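Local coordinates for succinoglycan biosynthesis protein (Bacillus cereus ATCC 14579, PDB 3B55) that binds a calcium ion and is probably an enzyme of the erythromycin esterase type, its substrate not established, at residues H88-M93 with I339-Y344; L112-D117 with Q135-V140; E200-G205 with K232-L237; F252-Q257 with E296-T301. The protein carries 1 engineered substitution. All blocks are in the same frame, centred on the assembly; numbering follows the deposited sequence.

Contact 1: residues H88-M93 with I339-Y344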
loop_
_atom_site.group_PDB
_atom_site.type_symbol
_atom_site.label_atom_id
_atom_site.label_comp_id
_atom_site.label_asym_id
_atom_site.label_seq_id
_atom_site.Cartn_x
_atom_site.Cartn_y
_atom_site.Cartn_z
ATOM N N HIS A 88 -14.545 3.814 6.990
ATOM C CA HIS A 88 -14.308 3.165 8.276
ATOM C C HIS A 88 -14.295 1.637 8.224
ATOM O O HIS A 88 -13.342 1.001 8.678
ATOM C CB HIS A 88 -15.373 3.648 9.276
ATOM C CG HIS A 88 -15.294 2.996 10.622
ATOM N ND1 HIS A 88 -16.198 2.045 11.041
ATOM C CD2 HIS A 88 -14.429 3.168 11.649
ATOM C CE1 HIS A 88 -15.896 1.661 12.270
ATOM N NE2 HIS A 88 -14.826 2.329 12.661
ATOM N N GLU A 89 -15.356 1.056 7.673
ATOM C CA GLU A 89 -15.496 -0.397 7.581
ATOM C C GLU A 89 -14.419 -1.026 6.720
ATOM O O GLU A 89 -14.004 -2.161 6.965
ATOM C CB GLU A 89 -16.873 -0.778 7.017
ATOM C CG GLU A 89 -18.068 -0.340 7.859
ATOM C CD GLU A 89 -18.287 1.174 7.868
ATOM O OE1 GLU A 89 -17.714 1.894 7.013
ATOM O OE2 GLU A 89 -19.068 1.643 8.721
ATOM N N VAL A 90 -13.966 -0.299 5.705
ATOM C CA VAL A 90 -12.929 -0.834 4.842
ATOM C C VAL A 90 -11.648 -0.965 5.650
ATOM O O VAL A 90 -10.974 -1.999 5.594
ATOM C CB VAL A 90 -12.685 0.057 3.619
ATOM C CG1 VAL A 90 -11.536 -0.496 2.808
ATOM C CG2 VAL A 90 -13.949 0.109 2.769
ATOM N N PHE A 91 -11.316 0.074 6.410
ATOM C CA PHE A 91 -10.119 0.032 7.242
ATOM C C PHE A 91 -10.201 -1.084 8.284
ATOM O O PHE A 91 -9.289 -1.897 8.393
ATOM C CB PHE A 91 -9.900 1.355 7.984
ATOM C CG PHE A 91 -9.357 2.471 7.122
ATOM C CD1 PHE A 91 -8.439 2.207 6.106
ATOM C CD2 PHE A 91 -9.731 3.791 7.360
ATOM C CE1 PHE A 91 -7.903 3.239 5.337
ATOM C CE2 PHE A 91 -9.203 4.834 6.600
ATOM C CZ PHE A 91 -8.284 4.558 5.586
ATOM N N THR A 92 -11.292 -1.130 9.049
ATOM C CA THR A 92 -11.413 -2.147 10.086
ATOM C C THR A 92 -11.427 -3.575 9.554
ATOM O O THR A 92 -10.898 -4.476 10.200
ATOM C CB THR A 92 -12.668 -1.943 10.965
ATOM O OG1 THR A 92 -13.848 -2.046 10.160
ATOM C CG2 THR A 92 -12.619 -0.582 11.671
HETATM N N MSE A 93 -12.029 -3.787 8.386
HETATM C CA MSE A 93 -12.074 -5.125 7.808
HETATM C C MSE A 93 -10.665 -5.540 7.376
HETATM O O MSE A 93 -10.302 -6.717 7.444
HETATM C CB MSE A 93 -13.008 -5.161 6.599
HETATM C CG MSE A 93 -13.233 -6.547 6.040
HETATM SE SE MSE A 93 -14.000 -7.781 7.345
HETATM C CE MSE A 93 -15.841 -7.284 7.214
ATOM N N ILE A 339 -5.701 -9.285 -2.830
ATOM C CA ILE A 339 -7.035 -9.196 -2.260
ATOM C C ILE A 339 -7.531 -7.765 -2.384
ATOM O O ILE A 339 -6.848 -6.830 -1.971
ATOM C CB ILE A 339 -7.037 -9.579 -0.771
ATOM C CG1 ILE A 339 -6.602 -11.035 -0.613
ATOM C CG2 ILE A 339 -8.428 -9.372 -0.187
ATOM C CD1 ILE A 339 -6.443 -11.484 0.822
ATOM N N GLY A 340 -8.715 -7.591 -2.959
ATOM C CA GLY A 340 -9.256 -6.252 -3.102
ATOM C C GLY A 340 -10.570 -6.124 -2.362
ATOM O O GLY A 340 -11.241 -7.123 -2.121
ATOM N N THR A 341 -10.928 -4.901 -1.980
ATOM C CA THR A 341 -12.192 -4.659 -1.283
ATOM C C THR A 341 -13.113 -3.917 -2.231
ATOM O O THR A 341 -12.647 -3.224 -3.139
ATOM C CB THR A 341 -12.007 -3.814 0.005
ATOM O OG1 THR A 341 -11.112 -2.721 -0.245
ATOM C CG2 THR A 341 -11.464 -4.682 1.134
ATOM N N SER A 342 -14.418 -4.077 -2.038
ATOM C CA SER A 342 -15.376 -3.407 -2.897
ATOM C C SER A 342 -16.567 -2.927 -2.078
ATOM O O SER A 342 -16.907 -3.506 -1.045
ATOM C CB SER A 342 -15.826 -4.348 -4.014
ATOM O OG SER A 342 -16.454 -3.624 -5.059
ATOM N N VAL A 343 -17.204 -1.869 -2.551
ATOM C CA VAL A 343 -18.320 -1.292 -1.831
ATOM C C VAL A 343 -19.600 -1.259 -2.650
ATOM O O VAL A 343 -19.633 -1.723 -3.790
ATOM C CB VAL A 343 -17.963 0.134 -1.394
ATOM C CG1 VAL A 343 -16.814 0.094 -0.391
ATOM C CG2 VAL A 343 -17.564 0.959 -2.611
ATOM N N TYR A 344 -20.648 -0.696 -2.057
ATOM C CA TYR A 344 -21.944 -0.586 -2.710
ATOM C C TYR A 344 -22.675 0.704 -2.321
ATOM O O TYR A 344 -22.841 1.602 -3.143
ATOM C CB TYR A 344 -22.796 -1.811 -2.369
ATOM C CG TYR A 344 -24.168 -1.797 -2.999
ATOM C CD1 TYR A 344 -24.328 -1.538 -4.361
ATOM C CD2 TYR A 344 -25.310 -2.033 -2.233
ATOM C CE1 TYR A 344 -25.590 -1.509 -4.944
ATOM C CE2 TYR A 344 -26.580 -2.010 -2.808
ATOM C CZ TYR A 344 -26.712 -1.749 -4.163
ATOM O OH TYR A 344 -27.964 -1.726 -4.733
#

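Contact 2: residues L112-D117 with Q135-V140. With CA (calcium ion), chain B.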
loop_
_atom_site.group_PDB
_atom_site.type_symbol
_atom_site.label_atom_id
_atom_site.label_comp_id
_atom_site.label_asym_id
_atom_site.label_seq_id
_atom_site.Cartn_x
_atom_site.Cartn_y
_atom_site.Cartn_z
ATOM N N LEU A 112 2.969 -0.443 4.219
ATOM C CA LEU A 112 1.903 0.525 4.028
ATOM C C LEU A 112 2.168 1.440 2.871
ATOM O O LEU A 112 3.317 1.762 2.557
ATOM C CB LEU A 112 1.734 1.415 5.263
ATOM C CG LEU A 112 1.362 0.801 6.604
ATOM C CD1 LEU A 112 1.424 1.894 7.649
ATOM C CD2 LEU A 112 -0.028 0.180 6.555
ATOM N N GLU A 113 1.077 1.873 2.259
ATOM C CA GLU A 113 1.150 2.805 1.165
ATOM C C GLU A 113 1.395 4.131 1.892
ATOM O O GLU A 113 0.576 5.057 1.867
ATOM C CB GLU A 113 -0.175 2.848 0.440
ATOM C CG GLU A 113 -0.123 3.645 -0.800
ATOM C CD GLU A 113 -1.457 4.197 -1.119
ATOM O OE1 GLU A 113 -2.373 3.434 -1.507
ATOM O OE2 GLU A 113 -1.575 5.415 -0.951
ATOM N N GLU A 114 2.538 4.194 2.562
ATOM C CA GLU A 114 2.932 5.367 3.328
ATOM C C GLU A 114 4.409 5.635 3.056
ATOM O O GLU A 114 5.150 4.735 2.660
ATOM C CB GLU A 114 2.694 5.084 4.817
ATOM C CG GLU A 114 3.051 6.216 5.763
ATOM C CD GLU A 114 2.286 7.481 5.452
ATOM O OE1 GLU A 114 2.631 8.154 4.458
ATOM O OE2 GLU A 114 1.336 7.796 6.197
ATOM N N GLY A 115 4.833 6.875 3.256
ATOM C CA GLY A 115 6.222 7.214 3.022
ATOM C C GLY A 115 7.152 6.329 3.829
ATOM O O GLY A 115 6.895 6.034 4.998
ATOM N N TRP A 116 8.235 5.893 3.195
ATOM C CA TRP A 116 9.216 5.044 3.849
ATOM C C TRP A 116 9.808 5.732 5.076
ATOM O O TRP A 116 10.046 5.080 6.090
ATOM C CB TRP A 116 10.319 4.663 2.852
ATOM C CG TRP A 116 11.567 4.113 3.479
ATOM C CD1 TRP A 116 12.544 4.821 4.124
ATOM C CD2 TRP A 116 11.985 2.743 3.499
ATOM N NE1 TRP A 116 13.547 3.974 4.542
ATOM C CE2 TRP A 116 13.228 2.694 4.169
ATOM C CE3 TRP A 116 11.431 1.553 3.012
ATOM C CZ2 TRP A 116 13.927 1.495 4.367
ATOM C CZ3 TRP A 116 12.127 0.359 3.209
ATOM C CH2 TRP A 116 13.362 0.343 3.880
ATOM N N ASP A 117 10.042 7.039 4.987
ATOM C CA ASP A 117 10.611 7.774 6.114
ATOM C C ASP A 117 9.662 7.878 7.302
ATOM O O ASP A 117 10.067 7.688 8.452
ATOM C CB ASP A 117 11.041 9.189 5.696
ATOM C CG ASP A 117 9.959 9.941 4.948
ATOM O OD1 ASP A 117 8.761 9.672 5.180
ATOM O OD2 ASP A 117 10.309 10.816 4.129
ATOM N N GLN A 135 1.319 11.734 14.340
ATOM C CA GLN A 135 2.166 12.856 13.961
ATOM C C GLN A 135 2.908 12.571 12.649
ATOM O O GLN A 135 3.265 13.486 11.902
ATOM C CB GLN A 135 3.168 13.107 15.087
ATOM C CG GLN A 135 3.843 14.459 15.097
ATOM C CD GLN A 135 4.776 14.611 16.292
ATOM O OE1 GLN A 135 4.348 14.493 17.444
ATOM N NE2 GLN A 135 6.055 14.864 16.022
ATOM N N HIS A 136 3.125 11.292 12.363
ATOM C CA HIS A 136 3.849 10.896 11.161
ATOM C C HIS A 136 2.986 10.303 10.065
ATOM O O HIS A 136 3.422 10.170 8.921
ATOM C CB HIS A 136 4.955 9.929 11.553
ATOM C CG HIS A 136 5.884 10.500 12.572
ATOM N ND1 HIS A 136 6.805 11.479 12.271
ATOM C CD2 HIS A 136 5.973 10.294 13.906
ATOM C CE1 HIS A 136 7.421 11.853 13.377
ATOM N NE2 HIS A 136 6.934 11.150 14.385
ATOM N N LEU A 137 1.763 9.932 10.412
ATOM C CA LEU A 137 0.863 9.378 9.415
ATOM C C LEU A 137 0.492 10.488 8.436
ATOM O O LEU A 137 0.404 11.658 8.811
ATOM C CB LEU A 137 -0.421 8.860 10.062
ATOM C CG LEU A 137 -0.417 7.546 10.842
ATOM C CD1 LEU A 137 -1.726 7.428 11.603
ATOM C CD2 LEU A 137 -0.242 6.361 9.897
ATOM N N THR A 138 0.288 10.118 7.178
ATOM C CA THR A 138 -0.114 11.080 6.164
ATOM C C THR A 138 -1.505 11.559 6.585
ATOM O O THR A 138 -2.298 10.778 7.122
ATOM C CB THR A 138 -0.167 10.406 4.777
ATOM O OG1 THR A 138 1.157 10.025 4.390
ATOM C CG2 THR A 138 -0.724 11.341 3.735
ATOM N N PRO A 139 -1.814 12.849 6.353
ATOM C CA PRO A 139 -3.107 13.448 6.710
ATOM C C PRO A 139 -4.346 12.592 6.467
ATOM O O PRO A 139 -5.174 12.441 7.359
ATOM C CB PRO A 139 -3.116 14.746 5.901
ATOM C CG PRO A 139 -1.683 15.160 5.973
ATOM C CD PRO A 139 -0.949 13.847 5.692
ATOM N N VAL A 140 -4.474 12.034 5.269
ATOM C CA VAL A 140 -5.629 11.207 4.950
ATOM C C VAL A 140 -5.670 9.938 5.802
ATOM O O VAL A 140 -6.730 9.332 5.962
ATOM C CB VAL A 140 -5.651 10.827 3.442
ATOM C CG1 VAL A 140 -4.393 10.057 3.066
ATOM C CG2 VAL A 140 -6.872 9.994 3.141
HETATM CA CA CA B . -3.333 6.225 -2.276
#

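Contact 3: residues E200-G205 with K232-L237. Engineered in segment 232-237: Thr233 (natural residue Gln).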
loop_
_atom_site.group_PDB
_atom_site.type_symbol
_atom_site.label_atom_id
_atom_site.label_comp_id
_atom_site.label_asym_id
_atom_site.label_seq_id
_atom_site.Cartn_x
_atom_site.Cartn_y
_atom_site.Cartn_z
ATOM N N GLU A 200 29.003 13.061 3.976
ATOM C CA GLU A 200 28.534 14.119 4.860
ATOM C C GLU A 200 27.781 15.314 4.284
ATOM O O GLU A 200 26.704 15.639 4.779
ATOM C CB GLU A 200 29.716 14.580 5.725
ATOM C CG GLU A 200 29.951 16.089 5.828
ATOM C CD GLU A 200 28.829 16.817 6.532
ATOM O OE1 GLU A 200 28.204 16.226 7.436
ATOM O OE2 GLU A 200 28.583 17.990 6.190
ATOM N N GLU A 201 28.313 16.008 3.284
ATOM C CA GLU A 201 27.533 17.131 2.774
ATOM C C GLU A 201 26.867 16.924 1.429
ATOM O O GLU A 201 26.342 17.864 0.845
ATOM C CB GLU A 201 28.330 18.430 2.765
ATOM C CG GLU A 201 29.376 18.563 1.714
ATOM C CD GLU A 201 30.361 19.654 2.077
ATOM O OE1 GLU A 201 30.367 20.067 3.260
ATOM O OE2 GLU A 201 31.135 20.097 1.199
ATOM N N LYS A 202 26.906 15.695 0.934
ATOM C CA LYS A 202 26.207 15.376 -0.291
ATOM C C LYS A 202 24.800 15.247 0.283
ATOM O O LYS A 202 23.818 15.748 -0.274
ATOM C CB LYS A 202 26.678 14.033 -0.835
ATOM C CG LYS A 202 27.628 14.137 -2.025
ATOM C CD LYS A 202 28.266 12.784 -2.335
ATOM C CE LYS A 202 29.486 12.931 -3.241
ATOM N NZ LYS A 202 29.138 13.434 -4.600
ATOM N N ILE A 203 24.738 14.615 1.454
ATOM C CA ILE A 203 23.485 14.404 2.171
ATOM C C ILE A 203 23.021 15.728 2.781
ATOM O O ILE A 203 21.820 15.977 2.917
ATOM C CB ILE A 203 23.648 13.346 3.315
ATOM C CG1 ILE A 203 24.173 14.001 4.588
ATOM C CG2 ILE A 203 24.596 12.250 2.881
ATOM C CD1 ILE A 203 23.094 14.321 5.597
ATOM N N LYS A 204 23.979 16.575 3.146
ATOM C CA LYS A 204 23.658 17.860 3.750
ATOM C C LYS A 204 22.952 18.754 2.735
ATOM O O LYS A 204 22.108 19.575 3.093
ATOM C CB LYS A 204 24.938 18.520 4.268
ATOM C CG LYS A 204 24.733 19.579 5.337
ATOM C CD LYS A 204 26.057 19.864 6.031
ATOM C CE LYS A 204 25.981 21.110 6.874
ATOM N NZ LYS A 204 25.678 22.265 5.996
ATOM N N GLY A 205 23.306 18.591 1.466
ATOM C CA GLY A 205 22.690 19.382 0.418
ATOM C C GLY A 205 21.383 18.750 -0.028
ATOM O O GLY A 205 20.472 19.435 -0.476
ATOM N N LYS A 232 23.109 8.745 -6.354
ATOM C CA LYS A 232 23.753 7.592 -6.979
ATOM C C LYS A 232 25.114 7.382 -6.341
ATOM O O LYS A 232 25.510 6.255 -6.048
ATOM C CB LYS A 232 23.938 7.814 -8.480
ATOM C CG LYS A 232 22.695 7.552 -9.308
ATOM C CD LYS A 232 22.967 7.734 -10.795
ATOM C CE LYS A 232 21.736 7.383 -11.635
ATOM N NZ LYS A 232 21.950 7.634 -13.091
ATOM N N THR A 233 25.820 8.485 -6.132
ATOM C CA THR A 233 27.141 8.452 -5.529
ATOM C C THR A 233 27.114 7.928 -4.093
ATOM O O THR A 233 27.994 7.170 -3.698
ATOM C CB THR A 233 27.784 9.857 -5.559
ATOM O OG1 THR A 233 28.245 10.139 -6.888
ATOM C CG2 THR A 233 28.944 9.941 -4.586
ATOM N N ILE A 234 26.120 8.334 -3.311
ATOM C CA ILE A 234 26.025 7.867 -1.933
ATOM C C ILE A 234 25.859 6.353 -1.911
ATOM O O ILE A 234 26.551 5.658 -1.168
ATOM C CB ILE A 234 24.846 8.520 -1.191
ATOM C CG1 ILE A 234 25.136 10.009 -0.982
ATOM C CG2 ILE A 234 24.609 7.816 0.135
ATOM C CD1 ILE A 234 24.068 10.747 -0.206
ATOM N N SER A 235 24.945 5.847 -2.732
ATOM C CA SER A 235 24.706 4.410 -2.825
ATOM C C SER A 235 25.950 3.703 -3.339
ATOM O O SER A 235 26.317 2.634 -2.852
ATOM C CB SER A 235 23.536 4.120 -3.766
ATOM O OG SER A 235 22.319 4.513 -3.169
ATOM N N ALA A 236 26.590 4.299 -4.338
ATOM C CA ALA A 236 27.802 3.717 -4.897
ATOM C C ALA A 236 28.877 3.644 -3.812
ATOM O O ALA A 236 29.625 2.674 -3.740
ATOM C CB ALA A 236 28.298 4.554 -6.076
ATOM N N LEU A 237 28.947 4.664 -2.964
ATOM C CA LEU A 237 29.944 4.673 -1.903
ATOM C C LEU A 237 29.742 3.527 -0.919
ATOM O O LEU A 237 30.700 2.880 -0.503
ATOM C CB LEU A 237 29.924 6.006 -1.151
ATOM C CG LEU A 237 30.932 6.086 0.002
ATOM C CD1 LEU A 237 31.281 7.530 0.276
ATOM C CD2 LEU A 237 30.364 5.422 1.246
#

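Contact 4: residues F252-Q257 with E296-T301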
loop_
_atom_site.group_PDB
_atom_site.type_symbol
_atom_site.label_atom_id
_atom_site.label_comp_id
_atom_site.label_asym_id
_atom_site.label_seq_id
_atom_site.Cartn_x
_atom_site.Cartn_y
_atom_site.Cartn_z
ATOM N N PHE A 252 23.386 -3.711 7.219
ATOM C CA PHE A 252 23.925 -3.014 6.062
ATOM C C PHE A 252 22.872 -3.055 4.963
ATOM O O PHE A 252 22.810 -2.170 4.107
ATOM C CB PHE A 252 25.214 -3.674 5.578
ATOM C CG PHE A 252 25.742 -3.092 4.292
ATOM C CD1 PHE A 252 25.396 -3.651 3.062
ATOM C CD2 PHE A 252 26.562 -1.962 4.310
ATOM C CE1 PHE A 252 25.861 -3.092 1.869
ATOM C CE2 PHE A 252 27.029 -1.397 3.123
ATOM C CZ PHE A 252 26.677 -1.961 1.902
ATOM N N ALA A 253 22.043 -4.093 4.994
ATOM C CA ALA A 253 20.979 -4.234 4.009
ATOM C C ALA A 253 20.020 -3.065 4.185
ATOM O O ALA A 253 19.600 -2.438 3.205
ATOM C CB ALA A 253 20.248 -5.561 4.208
ATOM N N TRP A 254 19.685 -2.770 5.438
ATOM C CA TRP A 254 18.788 -1.664 5.740
ATOM C C TRP A 254 19.358 -0.347 5.231
ATOM O O TRP A 254 18.671 0.423 4.560
ATOM C CB TRP A 254 18.558 -1.529 7.251
ATOM C CG TRP A 254 17.399 -2.319 7.787
ATOM C CD1 TRP A 254 17.453 -3.516 8.447
ATOM C CD2 TRP A 254 16.015 -1.963 7.716
ATOM N NE1 TRP A 254 16.186 -3.925 8.792
ATOM C CE2 TRP A 254 15.284 -2.991 8.354
ATOM C CE3 TRP A 254 15.319 -0.875 7.171
ATOM C CZ2 TRP A 254 13.888 -2.961 8.466
ATOM C CZ3 TRP A 254 13.933 -0.844 7.283
ATOM C CH2 TRP A 254 13.232 -1.883 7.926
ATOM N N ILE A 255 20.617 -0.088 5.565
ATOM C CA ILE A 255 21.282 1.148 5.164
ATOM C C ILE A 255 21.227 1.336 3.657
ATOM O O ILE A 255 20.850 2.398 3.167
ATOM C CB ILE A 255 22.749 1.151 5.636
ATOM C CG1 ILE A 255 22.792 0.972 7.159
ATOM C CG2 ILE A 255 23.438 2.431 5.208
ATOM C CD1 ILE A 255 21.947 1.975 7.938
ATOM N N LYS A 256 21.592 0.286 2.931
ATOM C CA LYS A 256 21.592 0.301 1.477
ATOM C C LYS A 256 20.218 0.690 0.917
ATOM O O LYS A 256 20.121 1.459 -0.041
ATOM C CB LYS A 256 22.002 -1.080 0.965
ATOM C CG LYS A 256 22.223 -1.160 -0.518
ATOM C CD LYS A 256 22.912 -2.458 -0.888
ATOM C CE LYS A 256 23.116 -2.531 -2.385
ATOM N NZ LYS A 256 23.746 -1.271 -2.861
ATOM N N GLN A 257 19.159 0.169 1.532
ATOM C CA GLN A 257 17.801 0.456 1.091
ATOM C C GLN A 257 17.436 1.907 1.381
ATOM O O GLN A 257 16.776 2.561 0.565
ATOM C CB GLN A 257 16.807 -0.478 1.777
ATOM C CG GLN A 257 15.376 -0.260 1.325
ATOM C CD GLN A 257 15.188 -0.445 -0.173
ATOM O OE1 GLN A 257 14.112 -0.175 -0.706
ATOM N NE2 GLN A 257 16.231 -0.904 -0.857
ATOM N N GLU A 296 11.763 -9.986 0.312
ATOM C CA GLU A 296 13.035 -10.654 0.080
ATOM C C GLU A 296 13.988 -10.629 1.273
ATOM O O GLU A 296 14.737 -11.582 1.481
ATOM C CB GLU A 296 13.727 -10.072 -1.159
ATOM C CG GLU A 296 12.909 -10.198 -2.436
ATOM C CD GLU A 296 13.751 -10.053 -3.700
ATOM O OE1 GLU A 296 14.412 -9.004 -3.861
ATOM O OE2 GLU A 296 13.742 -10.985 -4.535
ATOM N N HIS A 297 13.965 -9.553 2.056
ATOM C CA HIS A 297 14.857 -9.461 3.205
ATOM C C HIS A 297 14.219 -9.732 4.559
ATOM O O HIS A 297 14.905 -10.169 5.472
ATOM C CB HIS A 297 15.531 -8.089 3.258
ATOM C CG HIS A 297 16.433 -7.815 2.096
ATOM N ND1 HIS A 297 15.955 -7.570 0.827
ATOM C CD2 HIS A 297 17.784 -7.780 2.003
ATOM C CE1 HIS A 297 16.972 -7.401 0.000
ATOM N NE2 HIS A 297 18.093 -7.523 0.689
ATOM N N LEU A 298 12.918 -9.496 4.699
ATOM C CA LEU A 298 12.262 -9.710 5.987
ATOM C C LEU A 298 11.219 -10.821 6.036
ATOM O O LEU A 298 10.746 -11.168 7.111
ATOM C CB LEU A 298 11.647 -8.395 6.488
ATOM C CG LEU A 298 12.610 -7.204 6.543
ATOM C CD1 LEU A 298 11.890 -6.001 7.127
ATOM C CD2 LEU A 298 13.844 -7.543 7.384
ATOM N N GLY A 299 10.843 -11.374 4.882
ATOM C CA GLY A 299 9.882 -12.469 4.893
ATOM C C GLY A 299 8.477 -12.256 4.352
ATOM O O GLY A 299 8.231 -11.378 3.528
ATOM N N LYS A 300 7.548 -13.078 4.828
ATOM C CA LYS A 300 6.159 -12.998 4.401
ATOM C C LYS A 300 5.632 -11.598 4.692
ATOM O O LYS A 300 5.624 -11.145 5.840
ATOM C CB LYS A 300 5.341 -14.077 5.110
ATOM C CG LYS A 300 5.930 -15.471 4.899
ATOM C CD LYS A 300 4.906 -16.458 4.380
ATOM C CE LYS A 300 3.829 -16.736 5.403
ATOM N NZ LYS A 300 2.910 -17.818 4.943
ATOM N N THR A 301 5.187 -10.924 3.639
ATOM C CA THR A 301 4.726 -9.547 3.740
ATOM C C THR A 301 3.297 -9.276 3.284
ATOM O O THR A 301 2.753 -9.982 2.424
ATOM C CB THR A 301 5.681 -8.642 2.923
ATOM O OG1 THR A 301 7.005 -8.758 3.459
ATOM C CG2 THR A 301 5.249 -7.177 2.978
#

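Contact 1: residues H88-M93 with I339-Y344
Thr341 and Val90 meet where the first turn of helix 88-104 settles on the later part of strand 336-344, a worked example of how a helix covers a sheet through very few side chains. Taken in chain order, the strand first offers Thr341, whose side chain points at the helix; its CA lies 7.3 Å from the CA of Val90. The OG1 atom sits between the backbone N and the carbonyl carbon (chi1 44°), and from there it faces CG1 of Val90 at 3.8 Å. This is a van der Waals touch, a methyl being no partner for a hydroxyl; OG1 bonds instead to Gly81 O and Ala83 N, on and just beyond the neighbouring strand 77-82. A buried polar atom is thus satisfied by backbone groups while an aliphatic branch covers it. Ser342 then turns its side chain from the helix toward strand 429-433, where it packs on Leu430 and Gln432. With Val343 the strand faces the helix again, and the second branch of Val90 is used: CG2, lying beside the backbone N of its own residue, comes to 4.3 Å from CG1 of Val343. Val90 therefore straddles two strand residues that face the helix, one methyl for each. No hydrogen bond crosses, and only 124 Å² is buried in all. Strand 336-344 runs parallel to strand 77-82, and helix 88-104 follows that same strand on its way to the parallel strand 109-112. The arrangement is the helix-on-sheet packing of an alpha/beta fold, with beta-alpha-beta connections layered over a largely parallel sheet.

Contact 2: residues L112-D117 with Q135-V140
Glu114 and Thr138 join two loops at the ends of the strands of an alpha/beta fold: one turns the corner between strand 109-112 and helix 116-128, the other leads on toward helix 144-158. The Glu114 carboxylate is the acceptor for both donors of the threonine. OE2 takes the backbone N of Thr138 at 2.7 Å, from the syn side and 25° out of the carboxylate plane, while OE1 takes the hydroxyl OG1 in a bond modelled as very short, so its length is doubtful. A bend in the glutamate chain (chi2 58°) swings the carboxylate across to meet them. Its rotation is fixed from within as well, since Gly115 N donates to the anti lone pair of OE1 at 2.8 Å. The two backbone N-H groups, one on each oxygen, would be expected to stabilise the buried carboxylate. Farther out, Arg118 binds the carbonyl of His136, and Lys142 that of Leu137. The preceding residue, Glu113, centres an inverse gamma turn and sends its carboxylate off at about a right angle to that of Glu114, to the metal site. There its OE2 binds calcium together with NE2 of His85, while OE1 accepts a hydrogen bond from His306 N.

Contact 3: residues E200-G205 with K232-L237
Ile203 and Ile234 form the buried half of a crossing between two helices, and Lys202 with Thr233 forms the half nearer solvent. This is antiparallel helix packing, apolar in its buried part and away from the calcium site: the short segments run at 146° between their directions, with their axes 10.4 Å apart. Conformation decides who reaches whom. Ile234 is fully extended along CG1 (chi2 -177°), which thrusts CD1 across the gap; it comes to 3.5 Å from CG2 of Ile203, a tight fit, and to 4.2 Å from CB of Lys202. The two isoleucines lie about perpendicular to each other. Ile203 presents its CG2 branch here, and its side chain also packs on Tyr181 and Ile185. Lys202 starts from an unusual first torsion (chi1 -104°), runs extended, and bends only at its last bond. Its aliphatic end crosses Thr233 at about a right angle, with CE 3.3 Å from CG2 of Thr233, closer than carbons normally pack. Thr233 is an engineered residue, glutamine in the natural protein. It turns its methyl to the lysine, while its OG1 bonds to the carbonyl of Leu229, one turn back on the same helix. Lys202 NZ forms a long, weak ion pair with Asp230. Around this pairing, helix 197-206 gives Ile234 further neighbours in Val199 and Leu206, helix 178-192 covers Ile203, and helix 250-268 lies against helix 221-240, where Ser235 bonds to Glu263.

Contact 4: residues F252-Q257 with E296-T301
Leu298 places CG anti to its carbonyl carbon (chi1 -53°) and continues extended, which carries CD1 out to the Trp254 ring. The tryptophan contributes the other half of the meeting: with chi1 at -90° its indole swings round until the benzo portion reaches the leucine, although the bond from its backbone does not aim that way. CZ2 of Trp254 and CD1 of Leu298 then lie 3.9 Å apart, the two side chains crossing at about a right angle and the methyl approaching the ring obliquely. One residue earlier, His297 also has CG opposite the carbonyl carbon, and its CD2 comes to 4.0 Å from CB of Ala253, again at a slant to the ring. No hydrogen bond crosses; these two neighbouring pairs touch through carbon atoms, and 123 Å² is buried. ND1 of His297 bonds within its own helix, to the carbonyl O of Trp293. Trp293 ties both pairs together: its ring stacks on His297 and meets Trp254 edge-to-face. Just beyond Leu298 helix 278-298 ends, and Gly299 leaves it with a positive phi of 111°. Its carbonyl O accepts a bond from Thr301 OG1 at 2.9 Å, a local tie across the turn into strand 301-306. Thr301 opens that strand, with backbone bonds to Ser76 and Val78 beside it. Leu298 rests on Asn109 of strand 109-112 and on Arg167 and Ile169 of strand 167-172, so helix 250-268 meets helix 278-298 beside the edge of the sheet.

Contacts 2, 3 and 4 are all nested within the long chain loop that contact 1 closes, and they follow one another in series. Contact 2 holds calcium ligand Glu113; contact 1 lies farther off, the side chain of Val90 about 8 Å from that of His85 and about 12 Å from the ion. The centres of contacts 1 and 2 are 19 Å apart, and the two do not touch. Contact 2 does reach contact 4: CH2 of Trp116 packs 3.3 Å from CG of Gln257 and 3.6 Å from CZ3 of Trp254. Contact 3 lies away from the calcium site, its centre 25 Å from that of contact 2 and 21 Å from that of contact 4.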